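Local coordinates for dihydrodipicolinate synthase family protein (Sinorhizobium meliloti, PDB 4DNH) that is of unknown function but belongs to the DUF993 family and has the TIM-barrel fold of the dihydrodipicolinate synthase family whose name it bears, at residues 72-78 and 110-116; 188-193 and 202-208; 85-91 and 343-347; 16-20 and 359-364. All coordinates share one frame; numbering follows the deposited sequence.

Contacts 1 and 2 both reach the closed eight-stranded parallel barrel, contact 1 through its second and third strands and contact 2 through the fifth; their centres lie about 29 Å apart on opposite sides of the chain's centre. Contact 3 joins the loop after strand 77-80 to the 343-347 loop, its centre about 22 Å from that of contact 2 and about 24 Å from that of contact 1. Contact 4, nearer the chain ends, closes a loop in sequence that encloses the other three, and its centre is about 37 Å from that of contact 2. No two contacts touch: the smallest separation, about 7 Å between nearest atoms, is between contacts 2 and 3.

Contact 1: residues 72-78 and 110-116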
loop_
_atom_site.group_PDB
_atom_site.type_symbol
_atom_site.label_atom_id
_atom_site.label_comp_id
_atom_site.label_asym_id
_atom_site.label_seq_id
_atom_site.Cartn_x
_atom_site.Cartn_y
_atom_site.Cartn_z
ATOM N N TRP A 72 -2.816 -4.368 13.223
ATOM C CA TRP A 72 -2.297 -3.991 14.540
ATOM C C TRP A 72 -1.930 -5.174 15.383
ATOM O O TRP A 72 -0.893 -5.132 16.039
ATOM C CB TRP A 72 -3.232 -3.049 15.257
ATOM C CG TRP A 72 -3.327 -1.710 14.572
ATOM C CD1 TRP A 72 -2.296 -0.991 13.972
ATOM C CD2 TRP A 72 -4.525 -0.873 14.401
ATOM N NE1 TRP A 72 -2.759 0.194 13.459
ATOM C CE2 TRP A 72 -4.085 0.330 13.678
ATOM C CE3 TRP A 72 -5.873 -0.993 14.760
ATOM C CZ2 TRP A 72 -4.967 1.353 13.344
ATOM C CZ3 TRP A 72 -6.753 0.043 14.411
ATOM C CH2 TRP A 72 -6.307 1.186 13.718
ATOM N N ASP A 73 -2.735 -6.243 15.325
ATOM C CA ASP A 73 -2.493 -7.499 16.086
ATOM C C ASP A 73 -1.162 -8.129 15.744
ATOM O O ASP A 73 -0.503 -8.699 16.610
ATOM C CB ASP A 73 -3.571 -8.558 15.801
ATOM C CG ASP A 73 -4.897 -8.270 16.497
ATOM O OD1 ASP A 73 -4.956 -7.376 17.365
ATOM O OD2 ASP A 73 -5.895 -8.947 16.160
ATOM N N LEU A 74 -0.788 -8.039 14.467
ATOM C CA LEU A 74 0.456 -8.609 13.972
ATOM C C LEU A 74 1.647 -7.666 14.163
ATOM O O LEU A 74 2.781 -7.998 13.787
ATOM C CB LEU A 74 0.316 -9.007 12.501
ATOM C CG LEU A 74 -0.658 -10.149 12.182
ATOM C CD1 LEU A 74 -0.968 -10.163 10.697
ATOM C CD2 LEU A 74 -0.153 -11.520 12.609
ATOM N N GLY A 75 1.388 -6.495 14.738
ATOM C CA GLY A 75 2.440 -5.528 15.018
ATOM C C GLY A 75 2.727 -4.556 13.898
ATOM O O GLY A 75 3.548 -3.656 14.072
ATOM N N LEU A 76 2.057 -4.728 12.754
ATOM C CA LEU A 76 2.275 -3.865 11.585
ATOM C C LEU A 76 1.552 -2.557 11.781
ATOM O O LEU A 76 0.491 -2.521 12.402
ATOM C CB LEU A 76 1.770 -4.547 10.308
ATOM C CG LEU A 76 2.405 -5.910 10.011
ATOM C CD1 LEU A 76 1.676 -6.632 8.895
ATOM C CD2 LEU A 76 3.863 -5.741 9.646
ATOM N N GLY A 77 2.126 -1.470 11.288
ATOM C CA GLY A 77 1.407 -0.194 11.298
ATOM C C GLY A 77 0.399 -0.138 10.159
ATOM O O GLY A 77 0.452 -0.948 9.223
ATOM N N VAL A 78 -0.506 0.827 10.219
ATOM C CA VAL A 78 -1.500 0.991 9.185
ATOM C C VAL A 78 -1.296 2.338 8.469
ATOM O O VAL A 78 -1.218 3.401 9.116
ATOM C CB VAL A 78 -2.934 0.873 9.777
ATOM C CG1 VAL A 78 -3.980 1.458 8.832
ATOM C CG2 VAL A 78 -3.270 -0.580 10.107
ATOM N N ARG A 110 -6.789 1.315 21.302
ATOM C CA ARG A 110 -5.830 0.227 21.434
ATOM C C ARG A 110 -4.535 0.779 21.995
ATOM O O ARG A 110 -4.177 1.912 21.678
ATOM C CB ARG A 110 -5.503 -0.359 20.066
ATOM C CG ARG A 110 -6.482 -1.380 19.528
ATOM C CD ARG A 110 -5.956 -1.875 18.180
ATOM N NE ARG A 110 -4.932 -2.910 18.332
ATOM C CZ ARG A 110 -5.079 -4.177 17.943
ATOM N NH1 ARG A 110 -6.188 -4.576 17.336
ATOM N NH2 ARG A 110 -4.098 -5.048 18.149
ATOM N N PRO A 111 -3.823 -0.010 22.829
ATOM C CA PRO A 111 -2.506 0.469 23.252
ATOM C C PRO A 111 -1.479 0.453 22.118
ATOM O O PRO A 111 -0.601 1.304 22.104
ATOM C CB PRO A 111 -2.109 -0.497 24.376
ATOM C CG PRO A 111 -2.937 -1.706 24.158
ATOM C CD PRO A 111 -4.221 -1.240 23.536
ATOM N N ASP A 112 -1.619 -0.477 21.166
ATOM C CA ASP A 112 -0.576 -0.726 20.152
ATOM C C ASP A 112 -1.017 -0.516 18.705
ATOM O O ASP A 112 -0.969 -1.436 17.895
ATOM C CB ASP A 112 0.034 -2.135 20.330
ATOM C CG ASP A 112 -0.928 -3.289 19.923
ATOM O OD1 ASP A 112 -2.150 -3.073 19.724
ATOM O OD2 ASP A 112 -0.430 -4.435 19.803
ATOM N N ALA A 113 -1.433 0.696 18.373
ATOM C CA ALA A 113 -1.905 0.968 17.030
ATOM C C ALA A 113 -1.145 2.107 16.347
ATOM O O ALA A 113 -1.405 3.285 16.622
ATOM C CB ALA A 113 -3.400 1.246 17.045
ATOM N N LEU A 114 -0.214 1.752 15.460
ATOM C CA LEU A 114 0.522 2.737 14.678
ATOM C C LEU A 114 -0.225 2.984 13.358
ATOM O O LEU A 114 -0.660 2.052 12.680
ATOM C CB LEU A 114 1.952 2.262 14.430
ATOM C CG LEU A 114 2.820 2.922 13.335
ATOM C CD1 LEU A 114 3.384 4.272 13.773
ATOM C CD2 LEU A 114 3.954 1.983 12.931
ATOM N N ILE A 115 -0.371 4.252 13.000
ATOM C CA ILE A 115 -1.229 4.654 11.906
ATOM C C ILE A 115 -0.816 6.034 11.430
ATOM O O ILE A 115 -0.447 6.901 12.227
ATOM C CB ILE A 115 -2.745 4.596 12.295
ATOM C CG1 ILE A 115 -3.627 5.163 11.178
ATOM C CG2 ILE A 115 -3.017 5.295 13.634
ATOM C CD1 ILE A 115 -5.023 4.592 11.149
ATOM N N ALA A 116 -0.857 6.216 10.114
ATOM C CA ALA A 116 -0.585 7.498 9.493
ATOM C C ALA A 116 -1.504 7.599 8.295
ATOM O O ALA A 116 -1.796 6.589 7.634
ATOM C CB ALA A 116 0.879 7.602 9.076
#
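Trp72 and Ala113 make the tight part of this contact. The methyl carbon Ala113 CB sits over one face of the indole, 3.5 Å from the centroid of the five-membered ring and only 12° off its normal, a CH-pi contact. Val78 CG2 lies against the opposite face, displaced toward the rim. With the ring wedged between these two, its NE1 donates to Leu114 O at 2.9 Å, and the acceptor lies close to the ring plane. The same carbonyl oxygen accepts from Val78 N at 2.8 Å, the two donors arriving from opposite faces of the carbonyl plane, so one backbone oxygen holds both the indole and the start of the strand pairing. That pairing is parallel: Ala116 N donates to Val78 O at 3.0 Å. On the side of the sheet facing the indole, Ile115 CD1 meets Val78 CG1 and reaches the edge of Trp72 at CZ2.

The other end is polar and partly exposed. Arg110 bends at chi3 (82°), which lays its guanidinium with one face on Trp72 CB, 3.4 Å from CZ. Its edge serves two acids: NH2 donates to Asp73 OD1 at 2.6 Å, while NE and NH2 both grip Asp112 OD1, forming a three-residue salt-bridge network. A Schellman motif at Gly75 ends helix 61-73 just before the chain turns into its strand.

Strand 77-80, helix 93-108 and strand 115-119 form a beta-alpha-beta unit of the barrel; Ala107 of that helix packs on Trp72, Ala113 and Ile115, and Arg110 NH1 is hydrogen-bonded to His69 of helix 61-73.

Contact 2: residues 188-193 and 202-208; sequences IHWLGE and YWGNADH
Trp190 offers the face of its indole to the edge of Trp203 in a T-shaped stack: the five-membered rings stand at 89° to each other with centroids 4.5 Å apart. Trp203 NE1 is the atom above the face, 3.4 Å from Trp190 CD2 and displaced toward the rim, with Trp203 CD1 beside it over CE2. Farther along the Trp203 edge, CZ2 meets Ile188 CG2 at 4.1 Å. His208 O lies near the Trp190 plane, at the CH2 edge of the ring.

A second, polar link joins the segments. His208 NE2 donates to Glu193 OE1 at 2.7 Å, with the oxygen close to the imidazole plane but approached on its syn side from 28° out of the carboxylate plane. Glu193 bends at chi2, bringing its carboxylate back to that ring.

These pairs tie the fifth strand of the TIM barrel, 186-191, to the loop that leads into helix 208-221, bringing the strand end and the helix start together. CG of Trp190 is anti to the backbone N (chi1 -171°), which carries the indole toward the loop. Within that loop an Asx turn, Asp207 N to Asn205 OD1 at 2.8 Å, precedes the helix, and Asp207 is its N-cap, bonding Met209 N. Behind Trp203, Tyr202 CD2 lies over one face of the indole, and the phenol OH of Tyr202 is hydrogen-bonded to Tyr175 and Ser158 N.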
loop_
_atom_site.group_PDB
_atom_site.type_symbol
_atom_site.label_atom_id
_atom_site.label_comp_id
_atom_site.label_asym_id
_atom_site.label_seq_id
_atom_site.Cartn_x
_atom_site.Cartn_y
_atom_site.Cartn_z
ATOM N N ILE A 188 6.635 11.656 3.216
ATOM C CA ILE A 188 6.396 12.121 1.862
ATOM C C ILE A 188 6.273 10.935 0.927
ATOM O O ILE A 188 7.062 9.988 0.970
ATOM C CB ILE A 188 7.515 13.065 1.378
ATOM C CG1 ILE A 188 7.435 14.396 2.129
ATOM C CG2 ILE A 188 7.426 13.282 -0.130
ATOM C CD1 ILE A 188 8.464 15.420 1.701
ATOM N N HIS A 189 5.275 10.992 0.065
ATOM C CA HIS A 189 5.046 9.909 -0.852
ATOM C C HIS A 189 5.312 10.298 -2.289
ATOM O O HIS A 189 4.672 11.193 -2.846
ATOM C CB HIS A 189 3.651 9.373 -0.652
ATOM C CG HIS A 189 3.358 8.134 -1.443
ATOM N ND1 HIS A 189 2.108 7.734 -1.712
ATOM C CD2 HIS A 189 4.211 7.205 -2.040
ATOM C CE1 HIS A 189 2.151 6.606 -2.440
ATOM N NE2 HIS A 189 3.440 6.283 -2.636
ATOM N N TRP A 190 6.304 9.629 -2.873
ATOM C CA TRP A 190 6.589 9.699 -4.296
ATOM C C TRP A 190 5.998 8.486 -4.973
ATOM O O TRP A 190 6.580 7.401 -4.961
ATOM C CB TRP A 190 8.087 9.769 -4.515
ATOM C CG TRP A 190 8.465 10.052 -5.940
ATOM C CD1 TRP A 190 7.616 10.169 -7.040
ATOM C CD2 TRP A 190 9.816 10.211 -6.484
ATOM N NE1 TRP A 190 8.328 10.399 -8.181
ATOM C CE2 TRP A 190 9.655 10.437 -7.918
ATOM C CE3 TRP A 190 11.093 10.201 -5.943
ATOM C CZ2 TRP A 190 10.746 10.643 -8.759
ATOM C CZ3 TRP A 190 12.185 10.411 -6.794
ATOM C CH2 TRP A 190 12.013 10.623 -8.168
ATOM N N LEU A 191 4.810 8.671 -5.550
ATOM C CA LEU A 191 4.048 7.625 -6.221
ATOM C C LEU A 191 4.350 7.650 -7.725
ATOM O O LEU A 191 4.115 8.665 -8.376
ATOM C CB LEU A 191 2.554 7.888 -5.982
ATOM C CG LEU A 191 1.423 6.923 -6.385
ATOM C CD1 LEU A 191 1.609 5.540 -5.778
ATOM C CD2 LEU A 191 0.081 7.504 -5.962
ATOM N N GLY A 192 4.863 6.548 -8.271
ATOM C CA GLY A 192 5.205 6.472 -9.707
ATOM C C GLY A 192 4.019 6.383 -10.671
ATOM O O GLY A 192 2.896 6.074 -10.262
ATOM N N GLU A 193 4.281 6.656 -11.950
ATOM C CA GLU A 193 3.235 6.718 -12.986
ATOM C C GLU A 193 2.554 5.391 -13.330
ATOM O O GLU A 193 1.476 5.376 -13.939
ATOM C CB GLU A 193 3.714 7.422 -14.278
ATOM C CG GLU A 193 5.129 7.109 -14.742
ATOM C CD GLU A 193 6.154 8.075 -14.161
ATOM O OE1 GLU A 193 6.940 7.647 -13.287
ATOM O OE2 GLU A 193 6.163 9.264 -14.563
ATOM N N TYR A 202 6.564 13.925 -11.879
ATOM C CA TYR A 202 6.462 14.587 -10.580
ATOM C C TYR A 202 7.834 15.095 -10.087
ATOM O O TYR A 202 8.867 14.460 -10.347
ATOM C CB TYR A 202 5.797 13.665 -9.549
ATOM C CG TYR A 202 5.075 14.411 -8.450
ATOM C CD1 TYR A 202 3.812 14.952 -8.665
ATOM C CD2 TYR A 202 5.661 14.584 -7.194
ATOM C CE1 TYR A 202 3.146 15.641 -7.661
ATOM C CE2 TYR A 202 5.004 15.268 -6.181
ATOM C CZ TYR A 202 3.746 15.794 -6.417
ATOM O OH TYR A 202 3.092 16.479 -5.420
ATOM N N TRP A 203 7.815 16.240 -9.391
ATOM C CA TRP A 203 8.998 17.030 -8.977
ATOM C C TRP A 203 9.520 17.976 -10.033
ATOM O O TRP A 203 10.406 18.789 -9.762
ATOM C CB TRP A 203 10.120 16.175 -8.382
ATOM C CG TRP A 203 9.659 15.324 -7.223
ATOM C CD1 TRP A 203 9.597 13.937 -7.167
ATOM C CD2 TRP A 203 9.149 15.780 -5.919
ATOM N NE1 TRP A 203 9.113 13.517 -5.951
ATOM C CE2 TRP A 203 8.827 14.568 -5.157
ATOM C CE3 TRP A 203 8.949 17.018 -5.326
ATOM C CZ2 TRP A 203 8.314 14.619 -3.871
ATOM C CZ3 TRP A 203 8.435 17.058 -4.023
ATOM C CH2 TRP A 203 8.124 15.883 -3.317
ATOM N N GLY A 204 8.972 17.881 -11.242
ATOM C CA GLY A 204 9.287 18.814 -12.316
ATOM C C GLY A 204 10.161 18.296 -13.444
ATOM O O GLY A 204 10.518 19.055 -14.343
ATOM N N ASN A 205 10.517 17.014 -13.402
ATOM C CA ASN A 205 11.301 16.403 -14.476
ATOM C C ASN A 205 10.778 15.030 -14.891
ATOM O O ASN A 205 10.390 14.216 -14.048
ATOM C CB ASN A 205 12.771 16.297 -14.081
ATOM C CG ASN A 205 13.690 16.214 -15.287
ATOM O OD1 ASN A 205 13.504 15.386 -16.181
ATOM N ND2 ASN A 205 14.690 17.084 -15.319
ATOM N N ALA A 206 10.791 14.775 -16.198
ATOM C CA ALA A 206 10.350 13.485 -16.747
ATOM C C ALA A 206 11.335 12.344 -16.411
ATOM O O ALA A 206 10.965 11.164 -16.417
ATOM C CB ALA A 206 10.124 13.603 -18.250
ATOM N N ASP A 207 12.579 12.729 -16.112
ATOM C CA ASP A 207 13.658 11.816 -15.748
ATOM C C ASP A 207 13.699 11.639 -14.237
ATOM O O ASP A 207 13.887 12.610 -13.497
ATOM C CB ASP A 207 14.999 12.370 -16.251
ATOM C CG ASP A 207 16.179 11.466 -15.929
ATOM O OD1 ASP A 207 16.050 10.551 -15.090
ATOM O OD2 ASP A 207 17.255 11.670 -16.526
ATOM N N HIS A 208 13.556 10.396 -13.789
ATOM C CA HIS A 208 13.517 10.081 -12.359
ATOM C C HIS A 208 14.770 10.434 -11.588
ATOM O O HIS A 208 14.706 10.701 -10.390
ATOM C CB HIS A 208 13.133 8.618 -12.138
ATOM C CG HIS A 208 11.710 8.299 -12.532
ATOM N ND1 HIS A 208 11.368 7.156 -13.155
ATOM C CD2 HIS A 208 10.527 9.027 -12.374
ATOM C CE1 HIS A 208 10.035 7.141 -13.377
ATOM N NE2 HIS A 208 9.522 8.289 -12.899
#

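Contact 3: residues 85-91 and 343-347; sequences AQRGMGL and IGGQQ
The flat amide of Gln86 meets Ile343 at its nitrogen edge: NE2 donates to Ile343 O at 2.8 Å, with the oxygen only 12° out of the amide plane. Seen from the acceptor the approach is less regular, since NE2 stands 54° out of the carbonyl plane. The amide of Gln346 lies beside this group, its CD 3.6 Å from Gln86 NE2, and is flanked by the selenomethionine Met89, whose CE comes within 3.7 Å of Gln346 CD. Beyond CG the Gln86 chain is extended, carrying its amide past the oppositely running Ile343 side chain. A water lies 2.9 Å from Gln86 OE1 and also accepts a weak bond from Ile343 N.

The two branches of Ile343 part company: CG2 abuts the carbonyl oxygen Gly90 O at 3.3 Å, while CD1 makes the apolar contact, 3.7 Å from Leu91 CD1. Gly90 takes a backbone conformation (phi 128°) suited to glycine. Gln86 O ties the loop together by accepting from Met89 N and Leu91 N on opposite faces of its plane.

The Met89 bond closes a type II beta turn, Gln86 to Met89, in the connection between the second barrel strand and helix 93-108. This is one of the beta-alpha loops at the C-terminal end of the TIM-barrel strands, and it meets the segment preceding helix 352-364.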
loop_
_atom_site.group_PDB
_atom_site.type_symbol
_atom_site.label_atom_id
_atom_site.label_comp_id
_atom_site.label_asym_id
_atom_site.label_seq_id
_atom_site.Cartn_x
_atom_site.Cartn_y
_atom_site.Cartn_z
ATOM N N ALA A 85 -5.939 1.562 -0.747
ATOM C CA ALA A 85 -7.356 1.695 -0.372
ATOM C C ALA A 85 -8.100 2.335 -1.525
ATOM O O ALA A 85 -9.228 2.767 -1.376
ATOM C CB ALA A 85 -7.509 2.503 0.902
ATOM N N GLN A 86 -7.416 2.399 -2.672
ATOM C CA GLN A 86 -7.985 2.813 -3.962
ATOM C C GLN A 86 -8.205 4.299 -4.060
ATOM O O GLN A 86 -9.006 4.752 -4.884
ATOM C CB GLN A 86 -9.248 2.019 -4.333
ATOM C CG GLN A 86 -8.933 0.604 -4.792
ATOM C CD GLN A 86 -10.136 -0.322 -4.783
ATOM O OE1 GLN A 86 -10.348 -1.080 -3.830
ATOM N NE2 GLN A 86 -10.931 -0.270 -5.846
ATOM N N ARG A 87 -7.485 5.040 -3.209
ATOM C CA ARG A 87 -7.452 6.501 -3.199
ATOM C C ARG A 87 -7.209 7.047 -4.612
ATOM O O ARG A 87 -6.324 6.560 -5.333
ATOM C CB ARG A 87 -6.334 6.972 -2.261
ATOM C CG ARG A 87 -6.347 8.465 -1.941
ATOM C CD ARG A 87 -7.405 8.790 -0.894
ATOM N NE ARG A 87 -7.297 10.164 -0.437
ATOM C CZ ARG A 87 -6.672 10.555 0.670
ATOM N NH1 ARG A 87 -6.632 11.848 0.962
ATOM N NH2 ARG A 87 -6.085 9.671 1.488
ATOM N N GLY A 88 -7.992 8.046 -5.011
ATOM C CA GLY A 88 -7.856 8.642 -6.359
ATOM C C GLY A 88 -8.348 7.786 -7.529
ATOM O O GLY A 88 -8.431 8.274 -8.654
HETATM N N MSE A 89 -8.683 6.520 -7.260
HETATM C CA MSE A 89 -9.059 5.543 -8.283
HETATM C C MSE A 89 -10.217 4.699 -7.761
HETATM O O MSE A 89 -10.173 3.454 -7.760
HETATM C CB MSE A 89 -7.809 4.724 -8.643
HETATM C CG MSE A 89 -7.855 4.209 -10.091
HETATM SE SE MSE A 89 -6.440 2.859 -10.441
HETATM C CE MSE A 89 -7.494 1.241 -10.845
ATOM N N GLY A 90 -11.268 5.380 -7.309
ATOM C CA GLY A 90 -12.424 4.724 -6.703
ATOM C C GLY A 90 -12.831 5.256 -5.331
ATOM O O GLY A 90 -14.021 5.282 -4.993
ATOM N N LEU A 91 -11.854 5.661 -4.524
ATOM C CA LEU A 91 -12.140 6.160 -3.189
ATOM C C LEU A 91 -12.013 7.674 -3.163
ATOM O O LEU A 91 -10.916 8.196 -3.136
ATOM C CB LEU A 91 -11.204 5.513 -2.165
ATOM C CG LEU A 91 -11.565 5.796 -0.699
ATOM C CD1 LEU A 91 -12.706 4.903 -0.271
ATOM C CD2 LEU A 91 -10.390 5.611 0.244
ATOM N N ILE A 343 -14.646 -1.713 -4.368
ATOM C CA ILE A 343 -14.842 -0.329 -4.800
ATOM C C ILE A 343 -14.440 -0.231 -6.274
ATOM O O ILE A 343 -13.490 -0.889 -6.710
ATOM C CB ILE A 343 -13.940 0.622 -4.012
ATOM C CG1 ILE A 343 -14.492 0.855 -2.620
ATOM C CG2 ILE A 343 -13.818 1.957 -4.733
ATOM C CD1 ILE A 343 -13.502 1.596 -1.753
ATOM N N GLY A 344 -15.160 0.583 -7.033
ATOM C CA GLY A 344 -14.853 0.781 -8.438
ATOM C C GLY A 344 -15.157 -0.429 -9.296
ATOM O O GLY A 344 -14.986 -0.369 -10.510
ATOM N N GLY A 345 -15.599 -1.537 -8.695
ATOM C CA GLY A 345 -15.961 -2.720 -9.486
ATOM C C GLY A 345 -14.739 -3.436 -10.030
ATOM O O GLY A 345 -14.785 -4.147 -11.029
ATOM N N GLN A 346 -13.635 -3.284 -9.333
ATOM C CA GLN A 346 -12.373 -3.809 -9.804
ATOM C C GLN A 346 -12.099 -5.304 -9.581
ATOM O O GLN A 346 -11.002 -5.777 -9.929
ATOM C CB GLN A 346 -11.246 -2.936 -9.265
ATOM C CG GLN A 346 -11.217 -1.605 -9.985
ATOM C CD GLN A 346 -10.284 -0.618 -9.355
ATOM O OE1 GLN A 346 -10.559 0.581 -9.343
ATOM N NE2 GLN A 346 -9.170 -1.102 -8.829
ATOM N N GLN A 347 -13.070 -6.049 -9.034
ATOM C CA GLN A 347 -12.936 -7.510 -8.941
ATOM C C GLN A 347 -12.581 -8.108 -10.305
ATOM O O GLN A 347 -12.095 -9.235 -10.386
ATOM C CB GLN A 347 -14.255 -8.203 -8.621
ATOM C CG GLN A 347 -15.134 -7.612 -7.593
ATOM C CD GLN A 347 -16.094 -6.613 -8.146
ATOM O OE1 GLN A 347 -15.831 -5.417 -8.049
ATOM N NE2 GLN A 347 -17.225 -7.075 -8.695
HETATM O O HOH W 1 -12.214 -2.850 -2.449
#

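Contact 4: residues 16-20 and 359-364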
loop_
_atom_site.group_PDB
_atom_site.type_symbol
_atom_site.label_atom_id
_atom_site.label_comp_id
_atom_site.label_asym_id
_atom_site.label_seq_id
_atom_site.Cartn_x
_atom_site.Cartn_y
_atom_site.Cartn_z
ATOM N N TYR A 16 -3.712 -29.100 -9.590
ATOM C CA TYR A 16 -2.770 -28.462 -8.708
ATOM C C TYR A 16 -2.961 -29.006 -7.320
ATOM O O TYR A 16 -4.051 -28.923 -6.764
ATOM C CB TYR A 16 -2.938 -26.954 -8.703
ATOM C CG TYR A 16 -1.893 -26.280 -7.849
ATOM C CD1 TYR A 16 -0.570 -26.165 -8.303
ATOM C CD2 TYR A 16 -2.211 -25.783 -6.569
ATOM C CE1 TYR A 16 0.400 -25.564 -7.521
ATOM C CE2 TYR A 16 -1.237 -25.179 -5.774
ATOM C CZ TYR A 16 0.068 -25.074 -6.260
ATOM O OH TYR A 16 1.054 -24.469 -5.516
ATOM N N ASP A 17 -1.896 -29.586 -6.778
ATOM C CA ASP A 17 -1.865 -30.057 -5.396
ATOM C C ASP A 17 -1.249 -28.969 -4.541
ATOM O O ASP A 17 -0.180 -28.452 -4.876
ATOM C CB ASP A 17 -0.995 -31.323 -5.281
ATOM C CG ASP A 17 -1.411 -32.419 -6.244
ATOM O OD1 ASP A 17 -2.624 -32.719 -6.324
ATOM O OD2 ASP A 17 -0.519 -32.988 -6.914
ATOM N N LEU A 18 -1.902 -28.621 -3.437
ATOM C CA LEU A 18 -1.339 -27.595 -2.547
ATOM C C LEU A 18 -0.194 -28.191 -1.735
ATOM O O LEU A 18 -0.351 -29.263 -1.146
ATOM C CB LEU A 18 -2.382 -27.011 -1.597
ATOM C CG LEU A 18 -3.840 -26.723 -1.953
ATOM C CD1 LEU A 18 -4.344 -25.643 -0.996
ATOM C CD2 LEU A 18 -4.069 -26.308 -3.399
ATOM N N THR A 19 0.947 -27.498 -1.709
ATOM C CA THR A 19 2.146 -27.991 -1.003
ATOM C C THR A 19 2.708 -27.026 0.056
ATOM O O THR A 19 3.711 -27.320 0.696
ATOM C CB THR A 19 3.302 -28.338 -1.973
ATOM O OG1 THR A 19 3.696 -27.163 -2.687
ATOM C CG2 THR A 19 2.922 -29.447 -2.946
ATOM N N GLY A 20 2.080 -25.877 0.237
ATOM C CA GLY A 20 2.581 -24.908 1.204
ATOM C C GLY A 20 2.262 -25.257 2.643
ATOM O O GLY A 20 1.259 -25.923 2.931
ATOM N N PHE A 359 -3.415 -17.855 -6.642
ATOM C CA PHE A 359 -3.661 -18.953 -5.705
ATOM C C PHE A 359 -2.457 -19.913 -5.548
ATOM O O PHE A 359 -2.077 -20.230 -4.417
ATOM C CB PHE A 359 -4.970 -19.665 -6.094
ATOM C CG PHE A 359 -5.299 -20.894 -5.284
ATOM C CD1 PHE A 359 -4.766 -22.142 -5.627
ATOM C CD2 PHE A 359 -6.197 -20.821 -4.221
ATOM C CE1 PHE A 359 -5.093 -23.279 -4.896
ATOM C CE2 PHE A 359 -6.537 -21.957 -3.486
ATOM C CZ PHE A 359 -5.984 -23.190 -3.821
ATOM N N ARG A 360 -1.844 -20.356 -6.650
ATOM C CA ARG A 360 -0.659 -21.257 -6.562
ATOM C C ARG A 360 0.521 -20.604 -5.872
ATOM O O ARG A 360 1.159 -21.205 -5.012
ATOM C CB ARG A 360 -0.158 -21.699 -7.927
ATOM C CG ARG A 360 -1.163 -22.339 -8.858
ATOM C CD ARG A 360 -0.450 -22.706 -10.149
ATOM N NE ARG A 360 -1.380 -23.249 -11.115
ATOM C CZ ARG A 360 -2.092 -22.522 -11.973
ATOM N NH1 ARG A 360 -1.974 -21.197 -12.010
ATOM N NH2 ARG A 360 -2.920 -23.133 -12.806
ATOM N N LEU A 361 0.836 -19.376 -6.271
ATOM C CA LEU A 361 1.949 -18.660 -5.658
ATOM C C LEU A 361 1.648 -18.341 -4.184
ATOM O O LEU A 361 2.547 -18.415 -3.339
ATOM C CB LEU A 361 2.304 -17.405 -6.455
ATOM C CG LEU A 361 2.778 -17.614 -7.910
ATOM C CD1 LEU A 361 2.763 -16.301 -8.664
ATOM C CD2 LEU A 361 4.157 -18.260 -8.001
ATOM N N ALA A 362 0.387 -18.032 -3.866
ATOM C CA ALA A 362 -0.021 -17.861 -2.450
ATOM C C ALA A 362 0.155 -19.148 -1.644
ATOM O O ALA A 362 0.640 -19.114 -0.512
ATOM C CB ALA A 362 -1.452 -17.359 -2.341
ATOM N N ASP A 363 -0.234 -20.279 -2.233
ATOM C CA ASP A 363 -0.033 -21.594 -1.605
ATOM C C ASP A 363 1.439 -21.849 -1.278
ATOM O O ASP A 363 1.776 -22.214 -0.156
ATOM C CB ASP A 363 -0.564 -22.726 -2.493
ATOM C CG ASP A 363 0.007 -24.092 -2.116
ATOM O OD1 ASP A 363 0.041 -24.444 -0.915
ATOM O OD2 ASP A 363 0.426 -24.826 -3.027
ATOM N N LYS A 364 2.304 -21.643 -2.264
ATOM C CA LYS A 364 3.720 -21.957 -2.113
ATOM C C LYS A 364 4.486 -20.929 -1.287
ATOM O O LYS A 364 5.661 -21.109 -1.013
ATOM C CB LYS A 364 4.358 -22.159 -3.491
ATOM C CG LYS A 364 3.907 -23.461 -4.147
ATOM C CD LYS A 364 4.508 -23.657 -5.533
ATOM C CE LYS A 364 3.913 -22.709 -6.562
ATOM N NZ LYS A 364 4.716 -22.718 -7.816
#
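Tyr16 sets one face of its ring on the Arg360 side chain of helix 352-364, joining the two-stranded antiparallel sheet of strands 4-9 and 12-17, separate from the TIM barrel, to a helix near the C-terminal end of the chain. Arg360 CG stands over the centre of the phenol, 3.8 Å from the centroid and 10° off the normal, a CH-pi contact made by the aliphatic part of the arginine. The guanidinium plane is nearly perpendicular to the ring, and its charge is paired with Glu357, while NH2 also bonds Pro8 O of strand 4-9.

With CG anti to the backbone N (chi1 -176°), the phenol of Tyr16 extends toward the helix and its hydroxyl donates to Asp363 OD2 at 2.6 Å. Ring and carboxylate planes are 83° apart, and the hydroxyl takes the anti lone pair of OD2. The syn lone pair of that oxygen receives Thr19 N at 3.0 Å, so OD2 is gripped by two donors. Both oxygens of the buried Asp363 are thus occupied by the incoming segment, since OD1 accepts from Gly20 N. Three donors gathered on one carboxylate would be expected to favour its ionised form.

Beside this polar cluster Leu18 crosses Phe359 at about a right angle, CD2 meeting the ring edge 3.5 Å from CE1; Thr375 of helix 371-384 touches both side chains. Lys364, exposed, runs past the phenol hydroxyl, its CG 3.3 Å from Tyr16 OH. At the exit of the segment, Gly20 CA approaches Asp363 O at 3.1 Å in a CA-H...O contact.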